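Side-chain contacts in geranylgeranyl Pyrophosphate Synthetase (Geoglobus acetivorans, PDB 5JFQ), which builds geranylgeranyl diphosphate by adding three isopentenyl diphosphate units to dimethylallyl diphosphate, releasing a smaller amount of farnesyl diphosphate: residues E74-F79 with R142-I147; M171-T176 with Y204-G209; P187-G192 with S196-L201; F212-D217 with R288-M293; K296-I301 with Y309-A314. One frame throughout, in Å; residues are numbered along the deposited sequence.

Contact 1: residues E74-F79 with R142-I147; sequences ETVHNF and RVCVEI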
# COMPACT_ATOMS: atom_id res chain seq x y z
N GLU B 74 5.31 3.83 -12.33
CA GLU B 74 6.49 2.99 -12.20
C GLU B 74 6.72 2.60 -10.75
O GLU B 74 7.15 1.48 -10.45
CB GLU B 74 7.74 3.69 -12.74
CG GLU B 74 9.02 2.87 -12.62
CD GLU B 74 9.08 1.69 -13.58
OE1 GLU B 74 8.18 1.54 -14.42
OE2 GLU B 74 10.04 0.89 -13.50
N THR B 75 6.42 3.52 -9.84
CA THR B 75 6.54 3.23 -8.42
C THR B 75 5.58 2.13 -8.00
O THR B 75 5.96 1.20 -7.28
CB THR B 75 6.30 4.53 -7.63
OG1 THR B 75 7.07 5.57 -8.23
CG2 THR B 75 6.71 4.37 -6.17
N VAL B 76 4.32 2.20 -8.47
CA VAL B 76 3.39 1.11 -8.25
C VAL B 76 3.96 -0.19 -8.79
O VAL B 76 3.95 -1.23 -8.11
CB VAL B 76 2.02 1.41 -8.89
CG1 VAL B 76 1.17 0.12 -8.92
CG2 VAL B 76 1.30 2.50 -8.12
N HIS B 77 4.49 -0.14 -9.99
CA HIS B 77 5.03 -1.33 -10.57
C HIS B 77 6.10 -1.90 -9.71
O HIS B 77 6.12 -3.07 -9.50
CB HIS B 77 5.53 -1.08 -11.98
CG HIS B 77 6.03 -2.30 -12.67
ND1 HIS B 77 5.26 -3.41 -12.87
CD2 HIS B 77 7.24 -2.59 -13.19
CE1 HIS B 77 5.96 -4.33 -13.49
NE2 HIS B 77 7.17 -3.86 -13.70
N ASN B 78 6.99 -1.08 -9.21
CA ASN B 78 8.06 -1.57 -8.35
C ASN B 78 7.52 -2.07 -7.02
O ASN B 78 8.01 -3.05 -6.46
CB ASN B 78 9.12 -0.50 -8.14
CG ASN B 78 10.09 -0.42 -9.29
OD1 ASN B 78 11.23 -0.87 -9.18
ND2 ASN B 78 9.64 0.14 -10.41
N PHE B 79 6.51 -1.38 -6.48
CA PHE B 79 5.81 -1.91 -5.33
C PHE B 79 5.37 -3.35 -5.57
O PHE B 79 5.65 -4.24 -4.76
CB PHE B 79 4.62 -1.01 -4.99
CG PHE B 79 3.40 -1.76 -4.52
CD1 PHE B 79 3.41 -2.45 -3.32
CD2 PHE B 79 2.24 -1.74 -5.25
CE1 PHE B 79 2.30 -3.13 -2.90
CE2 PHE B 79 1.14 -2.41 -4.82
CZ PHE B 79 1.17 -3.11 -3.64
N ARG B 142 -7.96 2.19 -7.80
CA ARG B 142 -8.77 1.06 -8.22
C ARG B 142 -7.93 0.07 -9.00
O ARG B 142 -8.09 -1.16 -8.87
CB ARG B 142 -9.94 1.54 -9.08
CG ARG B 142 -11.09 2.09 -8.30
CD ARG B 142 -12.32 1.15 -8.39
NE ARG B 142 -11.98 -0.27 -8.27
CZ ARG B 142 -12.02 -0.98 -7.14
NH1 ARG B 142 -12.37 -0.42 -5.99
NH2 ARG B 142 -11.70 -2.27 -7.16
N VAL B 143 -7.05 0.60 -9.84
CA VAL B 143 -6.07 -0.21 -10.56
C VAL B 143 -5.27 -1.04 -9.58
O VAL B 143 -5.10 -2.26 -9.76
CB VAL B 143 -5.20 0.73 -11.42
CG1 VAL B 143 -3.89 0.08 -11.82
CG2 VAL B 143 -5.98 1.20 -12.63
N CYS B 144 -4.80 -0.42 -8.49
CA CYS B 144 -4.02 -1.15 -7.50
C CYS B 144 -4.86 -2.22 -6.81
O CYS B 144 -4.36 -3.31 -6.51
CB CYS B 144 -3.45 -0.16 -6.48
SG CYS B 144 -2.17 0.94 -7.18
N VAL B 145 -6.14 -1.94 -6.56
CA VAL B 145 -7.00 -2.97 -6.00
C VAL B 145 -7.07 -4.15 -6.96
O VAL B 145 -7.03 -5.31 -6.54
CB VAL B 145 -8.41 -2.40 -5.71
CG1 VAL B 145 -9.36 -3.52 -5.32
CG2 VAL B 145 -8.34 -1.33 -4.61
N GLU B 146 -7.14 -3.87 -8.26
CA GLU B 146 -7.32 -4.94 -9.23
C GLU B 146 -6.06 -5.77 -9.40
O GLU B 146 -6.13 -6.99 -9.51
CB GLU B 146 -7.78 -4.37 -10.57
CG GLU B 146 -9.23 -3.93 -10.54
CD GLU B 146 -9.93 -4.17 -11.86
OE1 GLU B 146 -9.85 -3.28 -12.74
OE2 GLU B 146 -10.53 -5.25 -12.03
N ILE B 147 -4.89 -5.12 -9.40
CA ILE B 147 -3.63 -5.88 -9.40
C ILE B 147 -3.61 -6.86 -8.24
O ILE B 147 -3.21 -8.02 -8.40
CB ILE B 147 -2.41 -4.93 -9.35
CG1 ILE B 147 -2.48 -3.88 -10.46
CG2 ILE B 147 -1.11 -5.73 -9.43
CD1 ILE B 147 -1.25 -3.02 -10.53
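Val76 and Cys144 meet in the interior of the all-helical isoprenoid synthase fold, where helices 67-88 and 130-159 pack with no hydrogen bond between the two segments. The sulfur carries the join: Cys144 SG sits astride the valine fork, 3.9 Å from both Val76 CG1 and Val76 CG2. With its sulfur anti to the carbonyl carbon (chi1 -68°), Cys144 turns SG back beside its own backbone N and against that fork. Ile147, one turn on, adds CD1 at 4.3 Å from Val76 CG1. Beyond this first shell, Cys144 packs on Ala117 and Phe79 on Asp113, both of the second subunit, so the contact borders the dimer interface. The other side of helix 67-88 carries His77, which probably binds isopentenyl diphosphate, and Asn78, which bonds back to Glu74 one turn earlier. Glu74 OE2 there pairs with Arg46 in a salt bridge. Glu74 O accepts two N-H groups from opposite faces of its plane: the backbone N of Asn78, and Asn78 ND2 at 2.8 Å and 168°.

Contact 2: residues M171-T176 with Y204-G209; sequences MVRKKT and YGIYSG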
# COMPACT_ATOMS: atom_id res chain seq x y z
N MET B 171 -7.61 -12.63 -15.23
CA MET B 171 -6.51 -12.47 -14.30
C MET B 171 -5.38 -11.66 -14.91
O MET B 171 -4.81 -10.78 -14.26
CB MET B 171 -6.00 -13.83 -13.83
CG MET B 171 -4.83 -13.74 -12.87
SD MET B 171 -3.25 -13.59 -13.71
CE MET B 171 -3.20 -15.14 -14.64
N VAL B 172 -5.01 -11.97 -16.16
CA VAL B 172 -3.92 -11.22 -16.78
C VAL B 172 -4.33 -9.77 -16.98
O VAL B 172 -3.51 -8.85 -16.83
CB VAL B 172 -3.47 -11.88 -18.10
CG1 VAL B 172 -4.54 -11.79 -19.15
CG2 VAL B 172 -2.25 -11.18 -18.62
N ARG B 173 -5.61 -9.53 -17.27
CA ARG B 173 -6.10 -8.17 -17.44
C ARG B 173 -5.88 -7.35 -16.17
O ARG B 173 -5.41 -6.20 -16.23
CB ARG B 173 -7.58 -8.20 -17.84
CG ARG B 173 -8.25 -6.85 -17.91
CD ARG B 173 -9.75 -6.97 -17.67
NE ARG B 173 -10.25 -5.72 -17.13
CZ ARG B 173 -10.58 -5.53 -15.86
NH1 ARG B 173 -10.49 -6.53 -14.99
NH2 ARG B 173 -11.02 -4.34 -15.46
N LYS B 174 -6.18 -7.94 -15.01
CA LYS B 174 -5.95 -7.28 -13.74
C LYS B 174 -4.47 -7.28 -13.36
O LYS B 174 -3.93 -6.25 -12.94
CB LYS B 174 -6.77 -7.95 -12.64
CG LYS B 174 -8.27 -7.84 -12.75
CD LYS B 174 -8.88 -8.39 -11.47
CE LYS B 174 -10.39 -8.24 -11.42
NZ LYS B 174 -11.10 -9.21 -12.30
N LYS B 175 -3.79 -8.43 -13.50
CA LYS B 175 -2.49 -8.59 -12.85
C LYS B 175 -1.43 -7.73 -13.52
O LYS B 175 -0.61 -7.10 -12.84
CB LYS B 175 -2.07 -10.06 -12.84
CG LYS B 175 -0.77 -10.33 -12.06
CD LYS B 175 -0.78 -9.65 -10.68
CE LYS B 175 0.58 -9.67 -9.97
NZ LYS B 175 1.65 -8.82 -10.59
N THR B 176 -1.42 -7.69 -14.85
CA THR B 176 -0.44 -6.87 -15.55
C THR B 176 -1.05 -5.90 -16.57
O THR B 176 -0.33 -5.02 -17.05
CB THR B 176 0.59 -7.77 -16.25
OG1 THR B 176 -0.07 -8.66 -17.15
CG2 THR B 176 1.38 -8.60 -15.20
N TYR B 204 -6.13 0.33 -25.26
CA TYR B 204 -4.80 0.09 -25.81
C TYR B 204 -3.86 -0.48 -24.75
O TYR B 204 -3.16 -1.46 -25.00
CB TYR B 204 -4.24 1.39 -26.38
CG TYR B 204 -2.75 1.35 -26.58
CD1 TYR B 204 -2.20 0.86 -27.74
CD2 TYR B 204 -1.89 1.83 -25.60
CE1 TYR B 204 -0.83 0.84 -27.93
CE2 TYR B 204 -0.53 1.82 -25.78
CZ TYR B 204 -0.00 1.33 -26.95
OH TYR B 204 1.36 1.31 -27.13
N GLY B 205 -3.84 0.13 -23.57
CA GLY B 205 -2.90 -0.30 -22.55
C GLY B 205 -3.18 -1.70 -22.04
O GLY B 205 -2.27 -2.49 -21.84
N ILE B 206 -4.46 -2.03 -21.84
CA ILE B 206 -4.79 -3.37 -21.38
C ILE B 206 -4.37 -4.40 -22.41
O ILE B 206 -3.66 -5.36 -22.10
CB ILE B 206 -6.29 -3.48 -21.08
CG1 ILE B 206 -6.63 -2.67 -19.83
CG2 ILE B 206 -6.69 -4.93 -20.93
CD1 ILE B 206 -7.53 -1.53 -20.15
N TYR B 207 -4.81 -4.20 -23.65
CA TYR B 207 -4.53 -5.18 -24.69
C TYR B 207 -3.03 -5.32 -24.89
O TYR B 207 -2.52 -6.45 -24.99
CB TYR B 207 -5.23 -4.78 -25.98
CG TYR B 207 -6.72 -4.77 -25.79
CD1 TYR B 207 -7.32 -5.63 -24.89
CD2 TYR B 207 -7.53 -3.88 -26.49
CE1 TYR B 207 -8.67 -5.63 -24.70
CE2 TYR B 207 -8.89 -3.87 -26.31
CZ TYR B 207 -9.46 -4.76 -25.40
OH TYR B 207 -10.82 -4.76 -25.20
N SER B 208 -2.31 -4.21 -24.89
CA SER B 208 -0.87 -4.31 -24.94
C SER B 208 -0.35 -5.14 -23.77
O SER B 208 0.59 -5.92 -23.93
CB SER B 208 -0.25 -2.92 -24.94
OG SER B 208 -0.89 -2.14 -25.93
N GLY B 209 -0.99 -5.03 -22.61
CA GLY B 209 -0.53 -5.79 -21.46
C GLY B 209 -0.73 -7.29 -21.64
O GLY B 209 0.21 -8.08 -21.48
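Two close backbone approaches define this helix pair: the CA atoms of Arg173 and Ile206 lie 6.3 Å apart, and those of Thr176 and Gly209 6.0 Å. At the second point Gly209 brings no side chain, and segment 171-176 widens into a pi-type turn over 173-176. Thr176 OG1 comes no nearer than 4.4 Å to Gly209 O, too far for a hydrogen bond. At the first point the aliphatic root of the arginine does the work, Arg173 CG touching Ile206 CG2 at 3.9 Å as the side chains run side by side. Arg173 CG is anti to N (chi1 174°) and the chain extends to NE, which carries the guanidinium away from the contact, to salt bridges with Glu170 and Glu146. On the far side of segment 204-209, Ser208 OG lies over the centre of the Tyr204 ring. Lys175, salt-bridged to Asp84, and Thr176 probably bind dimethylallyl diphosphate, placing this close crossing at the wall of the allylic substrate site in the prenyl synthase fold.

Contact 3: residues P187-G192 with S196-L201; sequences PAVLFG and SVEKAL
Ala188 fits between the side chains of a second helix turn here, and its small methyl is the centre of the contact. Its CA comes within 5.3 Å of Glu198 CA. Ala188 CB then rests 3.9 Å from Glu198 CA, with Leu201 CD1 at 4.0 Å and Val197 CG1 at 4.4 Å: one methyl touching the backbone of the opposite helix and two apolar branches on it. Next to this compact part the chemistry becomes mixed. Val189 crosses the Glu198 chain obliquely, and Val189 CG2 lies 3.7 Å from Glu198 CG, so the methylene part of the acid serves as an apolar surface. With CG anti to the backbone N (chi1 -160°), the extended chain carries the carboxylate across Val189 to Lys139, whose NZ forms a salt bridge with Glu198 OE2. The solvent side is looser. After Leu190 the helix ends, Phe191 leaves helical angles, and exposed Gly192 follows with a positive phi; exposed Ser196 bonds to Asp194 near the start of the next helix. The pair forms the corner where helix 165-190 passes to helix 195-221, with helix 47-58 against Pro187 and Leu201, helix 130-159 against Val189 and Leu190, and helix 280-298 against Leu201.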
# COMPACT_ATOMS: atom_id res chain seq x y z
N PRO B 187 -2.75 10.21 -18.84
CA PRO B 187 -2.67 11.58 -19.39
C PRO B 187 -4.01 12.08 -19.91
O PRO B 187 -4.30 13.28 -19.81
CB PRO B 187 -1.63 11.45 -20.52
CG PRO B 187 -0.88 10.21 -20.23
CD PRO B 187 -1.90 9.28 -19.61
N ALA B 188 -4.85 11.19 -20.45
CA ALA B 188 -6.21 11.58 -20.81
C ALA B 188 -7.00 12.00 -19.59
O ALA B 188 -7.87 12.88 -19.67
CB ALA B 188 -6.92 10.44 -21.52
N VAL B 189 -6.73 11.38 -18.44
CA VAL B 189 -7.41 11.78 -17.23
C VAL B 189 -6.85 13.10 -16.72
O VAL B 189 -7.60 14.01 -16.36
CB VAL B 189 -7.31 10.69 -16.16
CG1 VAL B 189 -8.11 11.10 -14.93
CG2 VAL B 189 -7.80 9.38 -16.72
N LEU B 190 -5.52 13.21 -16.71
CA LEU B 190 -4.88 14.38 -16.11
C LEU B 190 -5.21 15.66 -16.87
O LEU B 190 -5.38 16.72 -16.26
CB LEU B 190 -3.36 14.16 -16.05
CG LEU B 190 -2.90 13.31 -14.86
CD1 LEU B 190 -1.41 12.98 -14.88
CD2 LEU B 190 -3.28 14.00 -13.57
N PHE B 191 -5.34 15.58 -18.19
CA PHE B 191 -5.54 16.74 -19.05
C PHE B 191 -6.93 16.74 -19.68
O PHE B 191 -7.09 17.18 -20.82
CB PHE B 191 -4.45 16.79 -20.11
CG PHE B 191 -3.11 16.59 -19.54
CD1 PHE B 191 -2.78 17.14 -18.32
CD2 PHE B 191 -2.18 15.80 -20.18
CE1 PHE B 191 -1.54 16.95 -17.75
CE2 PHE B 191 -0.93 15.60 -19.62
CZ PHE B 191 -0.62 16.18 -18.39
N GLY B 192 -7.91 16.22 -18.97
CA GLY B 192 -9.29 16.48 -19.31
C GLY B 192 -9.71 16.08 -20.70
O GLY B 192 -10.70 16.62 -21.22
N SER B 196 -14.24 9.09 -24.47
CA SER B 196 -13.84 8.35 -25.66
C SER B 196 -12.33 8.18 -25.73
O SER B 196 -11.83 7.10 -26.06
CB SER B 196 -14.33 9.07 -26.91
OG SER B 196 -13.60 10.28 -27.08
N VAL B 197 -11.60 9.25 -25.43
CA VAL B 197 -10.14 9.20 -25.52
C VAL B 197 -9.57 8.35 -24.39
O VAL B 197 -8.68 7.51 -24.61
CB VAL B 197 -9.59 10.64 -25.51
CG1 VAL B 197 -8.09 10.64 -25.72
CG2 VAL B 197 -10.28 11.46 -26.57
N GLU B 198 -10.08 8.53 -23.17
CA GLU B 198 -9.63 7.74 -22.02
C GLU B 198 -9.79 6.25 -22.29
O GLU B 198 -8.81 5.50 -22.28
CB GLU B 198 -10.43 8.14 -20.77
CG GLU B 198 -9.77 7.78 -19.46
CD GLU B 198 -10.71 7.89 -18.27
OE1 GLU B 198 -11.85 8.36 -18.44
OE2 GLU B 198 -10.33 7.48 -17.16
N LYS B 199 -11.03 5.81 -22.52
CA LYS B 199 -11.28 4.41 -22.80
C LYS B 199 -10.40 3.90 -23.94
O LYS B 199 -9.97 2.75 -23.92
CB LYS B 199 -12.76 4.20 -23.13
N ALA B 200 -10.10 4.77 -24.91
CA ALA B 200 -9.28 4.35 -26.04
C ALA B 200 -7.84 4.08 -25.61
O ALA B 200 -7.26 3.05 -25.96
CB ALA B 200 -9.33 5.41 -27.15
N LEU B 201 -7.24 5.01 -24.86
CA LEU B 201 -5.89 4.76 -24.36
C LEU B 201 -5.91 3.65 -23.33
O LEU B 201 -4.95 2.87 -23.23
CB LEU B 201 -5.30 6.02 -23.76
CG LEU B 201 -4.97 7.06 -24.83
CD1 LEU B 201 -4.72 8.43 -24.21
CD2 LEU B 201 -3.75 6.58 -25.61

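Contact 4: residues F212-D217 with R288-M293; sequences FQIHDD and REYIEM
The ring of Tyr290 is met obliquely by Ile214, whose CD1 methyl lies 3.9 Å from Tyr290 CD2. The two side chains cross at about a right angle, and Leu169 and Ile210 also pack on the tyrosine. The Phe212 ring behaves differently: it is directed off to another side, and the residue takes part through its backbone, with Phe212 N 4.4 Å from Ile291 CD1. Ile214 owes its reach to its shape, CG1 lying anti to the carbonyl carbon (chi1 -52°) and CD1 running straight on, while Ala283 and Ala287 of the partner helix line its flank. Away from this apolar seam are two further flat groups, the Gln213 amide and the Asp217 carboxylate. Gln213 NE2 gives a 3.0 Å hydrogen bond to Asp217 OD1, bent to 142°; the acceptor lies in the amide plane, whereas the donor comes to the syn side of the carboxylate and 29° out of its plane. Gln213 OE1 has a weak bond to Thr176. Gln213 probably binds dimethylallyl diphosphate, and Asp216 and Asp217 open the second aspartate-rich (DDxxD) motif of trans-prenyl synthases, with the Phe-Gln pair just ahead of it.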
# COMPACT_ATOMS: atom_id res chain seq x y z
N PHE B 212 1.46 -8.56 -24.18
CA PHE B 212 2.80 -8.51 -23.61
C PHE B 212 3.02 -9.65 -22.64
O PHE B 212 4.14 -10.16 -22.52
CB PHE B 212 3.02 -7.16 -22.91
CG PHE B 212 4.26 -7.08 -22.10
CD1 PHE B 212 5.48 -6.87 -22.70
CD2 PHE B 212 4.20 -7.17 -20.72
CE1 PHE B 212 6.64 -6.78 -21.93
CE2 PHE B 212 5.35 -7.07 -19.95
CZ PHE B 212 6.56 -6.88 -20.56
N GLN B 213 1.97 -10.06 -21.94
CA GLN B 213 2.10 -11.17 -21.00
C GLN B 213 2.22 -12.49 -21.74
O GLN B 213 3.13 -13.28 -21.48
CB GLN B 213 0.90 -11.21 -20.06
CG GLN B 213 0.99 -12.33 -19.04
CD GLN B 213 2.13 -12.13 -18.06
OE1 GLN B 213 2.25 -11.07 -17.44
NE2 GLN B 213 2.99 -13.14 -17.93
N ILE B 214 1.28 -12.76 -22.65
CA ILE B 214 1.32 -13.99 -23.42
C ILE B 214 2.68 -14.17 -24.06
O ILE B 214 3.26 -15.26 -24.02
CB ILE B 214 0.20 -13.98 -24.48
CG1 ILE B 214 -1.14 -13.67 -23.80
CG2 ILE B 214 0.16 -15.32 -25.20
CD1 ILE B 214 -2.28 -13.46 -24.77
N HIS B 215 3.24 -13.09 -24.61
CA HIS B 215 4.57 -13.21 -25.20
C HIS B 215 5.63 -13.49 -24.14
O HIS B 215 6.62 -14.16 -24.43
CB HIS B 215 4.92 -11.96 -25.98
CG HIS B 215 6.09 -12.15 -26.90
ND1 HIS B 215 7.31 -11.54 -26.70
CD2 HIS B 215 6.23 -12.91 -28.01
CE1 HIS B 215 8.15 -11.91 -27.65
NE2 HIS B 215 7.51 -12.74 -28.46
N ASP B 216 5.44 -12.99 -22.91
CA ASP B 216 6.44 -13.24 -21.88
C ASP B 216 6.40 -14.69 -21.41
O ASP B 216 7.41 -15.21 -20.92
CB ASP B 216 6.23 -12.28 -20.70
CG ASP B 216 7.52 -11.97 -19.95
OD1 ASP B 216 8.55 -11.64 -20.58
OD2 ASP B 216 7.50 -12.07 -18.70
N ASP B 217 5.25 -15.35 -21.56
CA ASP B 217 5.16 -16.77 -21.27
C ASP B 217 5.72 -17.60 -22.42
O ASP B 217 6.24 -18.70 -22.20
CB ASP B 217 3.71 -17.15 -20.99
CG ASP B 217 3.09 -16.31 -19.90
OD1 ASP B 217 3.86 -15.81 -19.04
OD2 ASP B 217 1.85 -16.15 -19.90
N ARG B 288 -1.03 -11.85 -30.67
CA ARG B 288 -1.05 -10.90 -31.78
C ARG B 288 -2.41 -10.24 -31.93
O ARG B 288 -2.49 -9.04 -32.20
CB ARG B 288 -0.64 -11.58 -33.08
N GLU B 289 -3.50 -11.01 -31.75
CA GLU B 289 -4.80 -10.37 -31.90
C GLU B 289 -5.11 -9.41 -30.75
O GLU B 289 -6.09 -8.66 -30.85
CB GLU B 289 -5.93 -11.40 -32.04
CG GLU B 289 -5.74 -12.70 -31.31
N TYR B 290 -4.29 -9.39 -29.70
CA TYR B 290 -4.44 -8.39 -28.66
C TYR B 290 -3.72 -7.10 -29.03
O TYR B 290 -4.32 -6.01 -28.97
CB TYR B 290 -3.92 -8.94 -27.33
CG TYR B 290 -5.00 -9.62 -26.55
CD1 TYR B 290 -6.10 -8.89 -26.10
CD2 TYR B 290 -4.96 -10.99 -26.28
CE1 TYR B 290 -7.13 -9.50 -25.40
CE2 TYR B 290 -5.97 -11.61 -25.58
CZ TYR B 290 -7.06 -10.86 -25.14
OH TYR B 290 -8.09 -11.44 -24.44
N ILE B 291 -2.45 -7.21 -29.43
CA ILE B 291 -1.68 -6.04 -29.86
C ILE B 291 -2.40 -5.31 -30.99
O ILE B 291 -2.39 -4.08 -31.06
CB ILE B 291 -0.27 -6.48 -30.28
CG1 ILE B 291 0.46 -7.04 -29.07
CG2 ILE B 291 0.49 -5.34 -30.95
CD1 ILE B 291 0.14 -6.39 -27.77
N GLU B 292 -3.03 -6.06 -31.89
CA GLU B 292 -3.80 -5.43 -32.95
C GLU B 292 -5.02 -4.73 -32.38
O GLU B 292 -5.32 -3.58 -32.75
CB GLU B 292 -4.18 -6.47 -34.00
CG GLU B 292 -2.96 -7.01 -34.73
CD GLU B 292 -2.23 -5.93 -35.52
OE1 GLU B 292 -2.90 -5.29 -36.37
OE2 GLU B 292 -1.01 -5.72 -35.30
N MET B 293 -5.72 -5.37 -31.44
CA MET B 293 -6.82 -4.72 -30.76
C MET B 293 -6.37 -3.45 -30.04
O MET B 293 -7.18 -2.54 -29.82
CB MET B 293 -7.47 -5.68 -29.77
CG MET B 293 -8.97 -5.82 -29.91
SD MET B 293 -9.66 -6.97 -28.67
CE MET B 293 -8.52 -8.36 -28.77

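Contact 5: residues K296-I301 with Y309-A314; sequences KNLEVI and YLVELA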
# COMPACT_ATOMS: atom_id res chain seq x y z
N LYS B 296 -5.81 -0.88 -33.30
CA LYS B 296 -7.13 -0.51 -33.81
C LYS B 296 -7.92 0.27 -32.78
O LYS B 296 -8.87 0.98 -33.14
CB LYS B 296 -7.91 -1.76 -34.22
N ASN B 297 -7.55 0.16 -31.51
CA ASN B 297 -8.16 1.01 -30.50
C ASN B 297 -7.52 2.38 -30.49
O ASN B 297 -8.21 3.41 -30.39
CB ASN B 297 -8.05 0.36 -29.12
CG ASN B 297 -9.32 0.46 -28.34
OD1 ASN B 297 -9.66 1.52 -27.83
ND2 ASN B 297 -10.07 -0.63 -28.27
N LEU B 298 -6.19 2.42 -30.63
CA LEU B 298 -5.39 3.64 -30.60
C LEU B 298 -5.72 4.60 -31.76
O LEU B 298 -5.19 5.71 -31.79
CB LEU B 298 -3.92 3.24 -30.61
CG LEU B 298 -2.83 4.26 -30.33
CD1 LEU B 298 -3.21 5.03 -29.09
CD2 LEU B 298 -1.53 3.51 -30.14
N GLU B 299 -6.61 4.18 -32.66
CA GLU B 299 -6.95 4.96 -33.85
C GLU B 299 -7.77 6.21 -33.50
O GLU B 299 -7.72 7.21 -34.23
CB GLU B 299 -7.71 4.06 -34.83
CG GLU B 299 -8.39 4.76 -35.98
CD GLU B 299 -9.00 3.78 -36.96
OE1 GLU B 299 -8.94 2.56 -36.68
OE2 GLU B 299 -9.54 4.23 -38.01
N VAL B 300 -8.52 6.17 -32.40
CA VAL B 300 -9.32 7.30 -31.95
C VAL B 300 -8.46 8.54 -31.71
O VAL B 300 -8.97 9.66 -31.73
CB VAL B 300 -10.11 6.85 -30.71
CG1 VAL B 300 -10.44 8.01 -29.78
CG2 VAL B 300 -11.38 6.12 -31.15
N ILE B 301 -7.16 8.37 -31.54
CA ILE B 301 -6.25 9.48 -31.34
C ILE B 301 -5.72 9.94 -32.70
O ILE B 301 -5.58 9.15 -33.63
CB ILE B 301 -5.10 9.08 -30.39
CG1 ILE B 301 -5.65 8.97 -28.97
CG2 ILE B 301 -3.93 10.07 -30.45
CD1 ILE B 301 -4.60 9.16 -27.92
N TYR B 309 4.37 5.84 -32.39
CA TYR B 309 5.35 5.29 -31.46
C TYR B 309 4.70 4.29 -30.51
O TYR B 309 5.23 3.20 -30.28
CB TYR B 309 6.03 6.43 -30.71
CG TYR B 309 7.06 7.16 -31.55
CD1 TYR B 309 7.64 6.54 -32.66
CD2 TYR B 309 7.46 8.46 -31.24
CE1 TYR B 309 8.59 7.20 -33.42
CE2 TYR B 309 8.41 9.12 -32.00
CZ TYR B 309 8.97 8.49 -33.09
OH TYR B 309 9.91 9.15 -33.84
N LEU B 310 3.53 4.63 -29.97
CA LEU B 310 2.76 3.64 -29.22
C LEU B 310 2.49 2.41 -30.07
O LEU B 310 2.48 1.29 -29.55
CB LEU B 310 1.46 4.26 -28.73
CG LEU B 310 1.62 5.57 -27.96
CD1 LEU B 310 0.32 6.33 -27.92
CD2 LEU B 310 2.14 5.32 -26.56
N VAL B 311 2.28 2.60 -31.37
CA VAL B 311 2.02 1.45 -32.25
C VAL B 311 3.23 0.54 -32.29
O VAL B 311 3.17 -0.63 -31.92
CB VAL B 311 1.61 1.92 -33.65
CG1 VAL B 311 1.35 0.71 -34.54
CG2 VAL B 311 0.38 2.79 -33.58
N GLU B 312 4.37 1.08 -32.75
CA GLU B 312 5.59 0.29 -32.80
C GLU B 312 5.90 -0.32 -31.44
O GLU B 312 6.48 -1.41 -31.35
CB GLU B 312 6.76 1.16 -33.29
CG GLU B 312 6.50 1.83 -34.65
CD GLU B 312 7.45 3.00 -34.96
OE1 GLU B 312 8.63 2.95 -34.54
OE2 GLU B 312 7.02 3.96 -35.64
N LEU B 313 5.48 0.36 -30.37
CA LEU B 313 5.76 -0.12 -29.02
C LEU B 313 4.88 -1.31 -28.66
O LEU B 313 5.36 -2.31 -28.11
CB LEU B 313 5.56 1.03 -28.03
CG LEU B 313 5.54 0.78 -26.53
CD1 LEU B 313 6.89 0.27 -26.06
CD2 LEU B 313 5.18 2.08 -25.84
N ALA B 314 3.58 -1.23 -28.97
CA ALA B 314 2.72 -2.39 -28.84
C ALA B 314 3.26 -3.56 -29.64
O ALA B 314 3.06 -4.72 -29.27
CB ALA B 314 1.29 -2.06 -29.29
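Leu310 and then Val311 receive a single side chain, Leu298, which projects from segment 296-301 and carries all the close contact. Leu310 comes first in the chain and gives the larger surface. Leu298 CD2 lies 3.4 Å from Leu310 CB, while Leu298 CD1 is 3.9 Å from Leu310 CD1, so both methyls of one leucine engage the other as the side chains cross at about a right angle. The CG of Leu298 is anti to its backbone N (chi1 -169°), a posture that sends the fork across to helix 305-316, where CD2 reaches both residues and CD1 reaches Leu310. The Leu310 carbonyl has a separate task, accepting a hydrogen bond from Tyr204 OH. Val311 follows with one branch: its CG2, turned beside its own backbone N, touches Leu298 CD2 at 4.0 Å, and the two chains meet obliquely. Further on, Ala314 points toward the same partner without touching it and packs instead on Ile291, about two turns back along helix 280-298. On the other side the backbone is slack in its bonding. Leu298 opens a type I beta turn to Ile301, closed by a weak bond from Ile301 N to Leu298 O at 3.3 Å. Helix 305-316 is thus folded back on the preceding helix, with helix 195-221 covering Leu298 through Leu201 and Tyr204, and helix 47-58 receiving Leu310 and Leu313.

Taken together, the five contacts illustrate how a helical bundle changes its chemistry from place to place. Contacts 1, 3 and 5 are buried, yet contacts 3 and 5 lie about 20 and 18 Å from the chain centre, whereas the partly buried contacts 2 and 4 hold residues that probably bind dimethylallyl diphosphate. Contacts 2 and 3 join the same two helices, 165-190 and 195-221, at places about 17 Å apart between centres. Contact 4 continues along helix 195-221 and shares helix 280-298 with contact 5. Aliphatic packing dominates contact 5; contact 1 adds sulfur and the second subunit. Glu146 joins contact 1 to Arg173 of contact 2, and Tyr204 joins contact 2 to contact 5.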